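Long-range contact in malate dehydrogenase (PDB 3I0P), which probably catalyses the NAD-dependent interconversion of malate and oxaloacetate in the parasitic protozoan Entamoeba histolytica: residues M101-G112 and F286-F294. Sequence-based numbering, arbitrary orientation.
Sequences MKMAIEKAKKYG and FIAINVECF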
loop_
_atom_site.group_PDB
_atom_site.type_symbol
_atom_site.label_atom_id
_atom_site.label_comp_id
_atom_site.label_asym_id
_atom_site.label_seq_id
_atom_site.Cartn_x
_atom_site.Cartn_y
_atom_site.Cartn_z
ATOM N N MET A 101 18.979 -2.434 -1.566
ATOM C CA MET A 101 18.326 -1.430 -2.396
ATOM C C MET A 101 19.262 -0.902 -3.487
ATOM O O MET A 101 18.865 -0.799 -4.646
ATOM C CB MET A 101 17.752 -0.286 -1.538
ATOM C CG MET A 101 17.126 0.857 -2.337
ATOM S SD MET A 101 15.749 0.397 -3.422
ATOM C CE MET A 101 14.350 0.527 -2.312
ATOM N N LYS A 102 20.504 -0.582 -3.124
ATOM C CA LYS A 102 21.502 -0.161 -4.115
ATOM C C LYS A 102 21.578 -1.189 -5.230
ATOM O O LYS A 102 21.724 -0.854 -6.401
ATOM C CB LYS A 102 22.876 -0.013 -3.477
ATOM C CG LYS A 102 23.158 1.350 -2.931
ATOM C CD LYS A 102 24.445 1.363 -2.102
ATOM C CE LYS A 102 25.703 1.147 -2.947
ATOM N NZ LYS A 102 26.915 1.094 -2.067
ATOM N N MET A 103 21.474 -2.448 -4.830
ATOM C CA MET A 103 21.500 -3.577 -5.730
ATOM C C MET A 103 20.231 -3.613 -6.584
ATOM O O MET A 103 20.309 -3.815 -7.797
ATOM C CB MET A 103 21.644 -4.837 -4.896
ATOM C CG MET A 103 22.006 -6.069 -5.651
ATOM S SD MET A 103 22.825 -7.249 -4.555
ATOM C CE MET A 103 22.897 -8.616 -5.715
ATOM N N ALA A 104 19.071 -3.393 -5.966
ATOM C CA ALA A 104 17.821 -3.293 -6.715
ATOM C C ALA A 104 17.822 -2.121 -7.709
ATOM O O ALA A 104 17.270 -2.234 -8.804
ATOM C CB ALA A 104 16.642 -3.197 -5.772
ATOM N N ILE A 105 18.441 -1.004 -7.320
ATOM C CA ILE A 105 18.574 0.172 -8.186
ATOM C C ILE A 105 19.437 -0.151 -9.405
ATOM O O ILE A 105 19.074 0.153 -10.547
ATOM C CB ILE A 105 19.186 1.376 -7.424
ATOM C CG1 ILE A 105 18.190 1.937 -6.410
ATOM C CG2 ILE A 105 19.624 2.475 -8.389
ATOM C CD1 ILE A 105 18.831 2.806 -5.334
ATOM N N GLU A 106 20.577 -0.778 -9.141
ATOM C CA GLU A 106 21.547 -1.151 -10.151
ATOM C C GLU A 106 20.882 -2.009 -11.234
ATOM O O GLU A 106 21.033 -1.746 -12.429
ATOM C CB GLU A 106 22.680 -1.909 -9.459
ATOM C CG GLU A 106 23.991 -2.007 -10.224
ATOM C CD GLU A 106 24.931 -3.067 -9.632
ATOM O OE1 GLU A 106 24.528 -3.774 -8.669
ATOM O OE2 GLU A 106 26.076 -3.190 -10.136
ATOM N N LYS A 107 20.134 -3.020 -10.794
ATOM C CA LYS A 107 19.336 -3.875 -11.674
ATOM C C LYS A 107 18.219 -3.129 -12.404
ATOM O O LYS A 107 17.863 -3.495 -13.527
ATOM C CB LYS A 107 18.716 -5.032 -10.885
ATOM C CG LYS A 107 19.708 -5.894 -10.145
ATOM C CD LYS A 107 19.035 -7.108 -9.547
ATOM C CE LYS A 107 20.063 -8.082 -9.011
ATOM N NZ LYS A 107 20.983 -8.560 -10.090
ATOM N N ALA A 108 17.648 -2.107 -11.774
ATOM C CA ALA A 108 16.584 -1.352 -12.430
ATOM C C ALA A 108 17.170 -0.526 -13.564
ATOM O O ALA A 108 16.586 -0.451 -14.641
ATOM C CB ALA A 108 15.824 -0.472 -11.440
ATOM N N LYS A 109 18.342 0.061 -13.316
ATOM C CA LYS A 109 19.053 0.864 -14.308
ATOM C C LYS A 109 19.446 0.056 -15.541
ATOM O O LYS A 109 19.441 0.573 -16.660
ATOM C CB LYS A 109 20.293 1.498 -13.687
ATOM C CG LYS A 109 19.997 2.570 -12.650
ATOM C CD LYS A 109 19.392 3.803 -13.280
ATOM C CE LYS A 109 19.709 5.023 -12.454
ATOM N NZ LYS A 109 18.992 6.203 -12.992
ATOM N N LYS A 110 19.772 -1.215 -15.338
ATOM C CA LYS A 110 20.168 -2.072 -16.442
ATOM C C LYS A 110 18.984 -2.708 -17.186
ATOM O O LYS A 110 19.054 -2.875 -18.399
ATOM C CB LYS A 110 21.147 -3.146 -15.962
ATOM C CG LYS A 110 21.995 -3.747 -17.072
ATOM C CD LYS A 110 22.883 -4.864 -16.540
ATOM C CE LYS A 110 23.366 -5.777 -17.680
ATOM N NZ LYS A 110 24.438 -6.707 -17.212
ATOM N N TYR A 111 17.905 -3.050 -16.470
ATOM C CA TYR A 111 16.786 -3.815 -17.057
ATOM C C TYR A 111 15.424 -3.148 -16.975
ATOM O O TYR A 111 14.493 -3.564 -17.667
ATOM C CB TYR A 111 16.676 -5.197 -16.420
ATOM C CG TYR A 111 17.880 -6.073 -16.637
ATOM C CD1 TYR A 111 18.835 -6.223 -15.635
ATOM C CD2 TYR A 111 18.069 -6.755 -17.843
ATOM C CE1 TYR A 111 19.949 -7.025 -15.822
ATOM C CE2 TYR A 111 19.180 -7.566 -18.042
ATOM C CZ TYR A 111 20.117 -7.696 -17.026
ATOM O OH TYR A 111 21.232 -8.494 -17.201
ATOM N N GLY A 112 15.299 -2.132 -16.127
ATOM C CA GLY A 112 14.029 -1.423 -15.955
ATOM C C GLY A 112 13.474 -1.568 -14.552
ATOM O O GLY A 112 12.905 -0.625 -13.997
ATOM N N PHE A 286 12.985 -4.793 -1.077
ATOM C CA PHE A 286 13.350 -3.529 -1.716
ATOM C C PHE A 286 13.077 -3.608 -3.208
ATOM O O PHE A 286 13.629 -4.471 -3.902
ATOM C CB PHE A 286 14.826 -3.205 -1.474
ATOM C CG PHE A 286 15.216 -3.243 -0.031
ATOM C CD1 PHE A 286 14.970 -2.152 0.794
ATOM C CD2 PHE A 286 15.818 -4.375 0.508
ATOM C CE1 PHE A 286 15.312 -2.176 2.133
ATOM C CE2 PHE A 286 16.172 -4.409 1.845
ATOM C CZ PHE A 286 15.908 -3.301 2.667
ATOM N N ILE A 287 12.213 -2.709 -3.680
ATOM C CA ILE A 287 11.833 -2.641 -5.083
ATOM C C ILE A 287 12.278 -1.307 -5.667
ATOM O O ILE A 287 12.080 -0.267 -5.054
ATOM C CB ILE A 287 10.301 -2.797 -5.268
ATOM C CG1 ILE A 287 9.822 -4.157 -4.763
ATOM C CG2 ILE A 287 9.878 -2.585 -6.741
ATOM C CD1 ILE A 287 8.326 -4.354 -4.933
ATOM N N ALA A 288 12.879 -1.352 -6.854
ATOM C CA ALA A 288 13.248 -0.146 -7.592
ATOM C C ALA A 288 12.714 -0.195 -9.032
ATOM O O ALA A 288 12.864 -1.197 -9.731
ATOM C CB ALA A 288 14.745 0.029 -7.584
ATOM N N ILE A 289 12.079 0.891 -9.454
ATOM C CA ILE A 289 11.494 0.990 -10.786
ATOM C C ILE A 289 12.138 2.167 -11.509
ATOM O O ILE A 289 12.065 3.303 -11.044
ATOM C CB ILE A 289 9.959 1.210 -10.723
ATOM C CG1 ILE A 289 9.272 -0.008 -10.115
ATOM C CG2 ILE A 289 9.389 1.547 -12.110
ATOM C CD1 ILE A 289 7.945 0.306 -9.523
ATOM N N ASN A 290 12.762 1.887 -12.648
ATOM C CA ASN A 290 13.464 2.910 -13.405
ATOM C C ASN A 290 12.500 3.746 -14.231
ATOM O O ASN A 290 11.974 3.283 -15.242
ATOM C CB ASN A 290 14.528 2.271 -14.300
ATOM C CG ASN A 290 15.430 3.292 -14.963
ATOM O OD1 ASN A 290 15.425 4.476 -14.615
ATOM N ND2 ASN A 290 16.226 2.832 -15.919
ATOM N N VAL A 291 12.285 4.980 -13.785
ATOM C CA VAL A 291 11.364 5.913 -14.428
ATOM C C VAL A 291 11.662 6.142 -15.927
ATOM O O VAL A 291 10.743 6.080 -16.769
ATOM C CB VAL A 291 11.316 7.263 -13.661
ATOM C CG1 VAL A 291 10.691 8.373 -14.516
ATOM C CG2 VAL A 291 10.579 7.102 -12.332
ATOM N N GLU A 292 12.936 6.375 -16.260
ATOM C CA GLU A 292 13.309 6.748 -17.625
ATOM C C GLU A 292 12.966 5.669 -18.677
ATOM O O GLU A 292 12.908 5.965 -19.869
ATOM C CB GLU A 292 14.768 7.255 -17.706
ATOM C CG GLU A 292 15.863 6.169 -17.733
ATOM C CD GLU A 292 17.276 6.706 -17.392
ATOM O OE1 GLU A 292 17.478 7.950 -17.461
ATOM O OE2 GLU A 292 18.174 5.881 -17.046
ATOM N N CYS A 293 12.709 4.438 -18.224
ATOM C CA CYS A 293 12.165 3.374 -19.089
ATOM C C CYS A 293 10.751 3.674 -19.604
ATOM O O CYS A 293 10.326 3.116 -20.624
ATOM C CB CYS A 293 12.146 2.040 -18.354
ATOM S SG CYS A 293 13.769 1.314 -18.102
ATOM N N PHE A 294 10.040 4.556 -18.896
ATOM C CA PHE A 294 8.646 4.885 -19.187
ATOM C C PHE A 294 8.491 6.250 -19.818
ATOM O O PHE A 294 7.802 6.401 -20.823
ATOM C CB PHE A 294 7.811 4.877 -17.899
ATOM C CG PHE A 294 7.662 3.527 -17.282
ATOM C CD1 PHE A 294 6.684 2.642 -17.744
ATOM C CD2 PHE A 294 8.493 3.137 -16.232
ATOM C CE1 PHE A 294 6.539 1.382 -17.171
ATOM C CE2 PHE A 294 8.366 1.888 -15.656
ATOM C CZ PHE A 294 7.380 1.005 -16.120
#
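Ala104, Ala108 and Ala288 meet methyl to methyl where helix 93-111 packs on one face of the mixed sheet of this malate/L-lactate dehydrogenase family enzyme, an alpha/beta packing in which helix 101-111 runs nearly along strand 286-290, at 27° between their directions. With small side chains at the interface, the two axes come within 7.2 Å. Ala288 CB is at the centre of the contact: it points at the helix and sits 3.6 Å from Ala104 O, with Ala104 CB, Ala108 CB and Ile105 CG1 around it. In return, Ala108 CB rests on the strand backbone, 3.5 Å from Ala288 O. Toward Phe286, Met101 covers this end of the contact. Its CG is anti to the backbone N (chi1 176°) and its chain folds back at the next two bonds, which brings CE to 3.6 Å from Ile287 O and against Phe286 CB. The Phe286 ring also meets Tyr130, and its side chain lies about 10 Å from a bound NAD.

At the other end only the Lys109 and Glu292 side chains lie on the solvent side. Lys109 starts off away from the strand, bends back at chi2, and crosses Glu292 at about a right angle; its NZ remains 4.1 Å from Glu292 OE2, too far for a salt bridge, and is hydrogen-bonded instead to Glu137 O. Beside this loose pair the backbone closes firmly again. Beyond the helix the chain turns at Gly112, whose positive phi leads it into strand 113-121, an antiparallel neighbour of strand 282-290. Cys293 SG packs 3.5 Å from Gly112 CA, while Cys293 also touches Thr83 of the second subunit. The buried Asn290 side chain lies with CB and ND2 against Ala108 O, and Asn290 N ties the strand to the turn after the helix, donating a nearly straight hydrogen bond (166°) to Gly112 O at 2.9 Å.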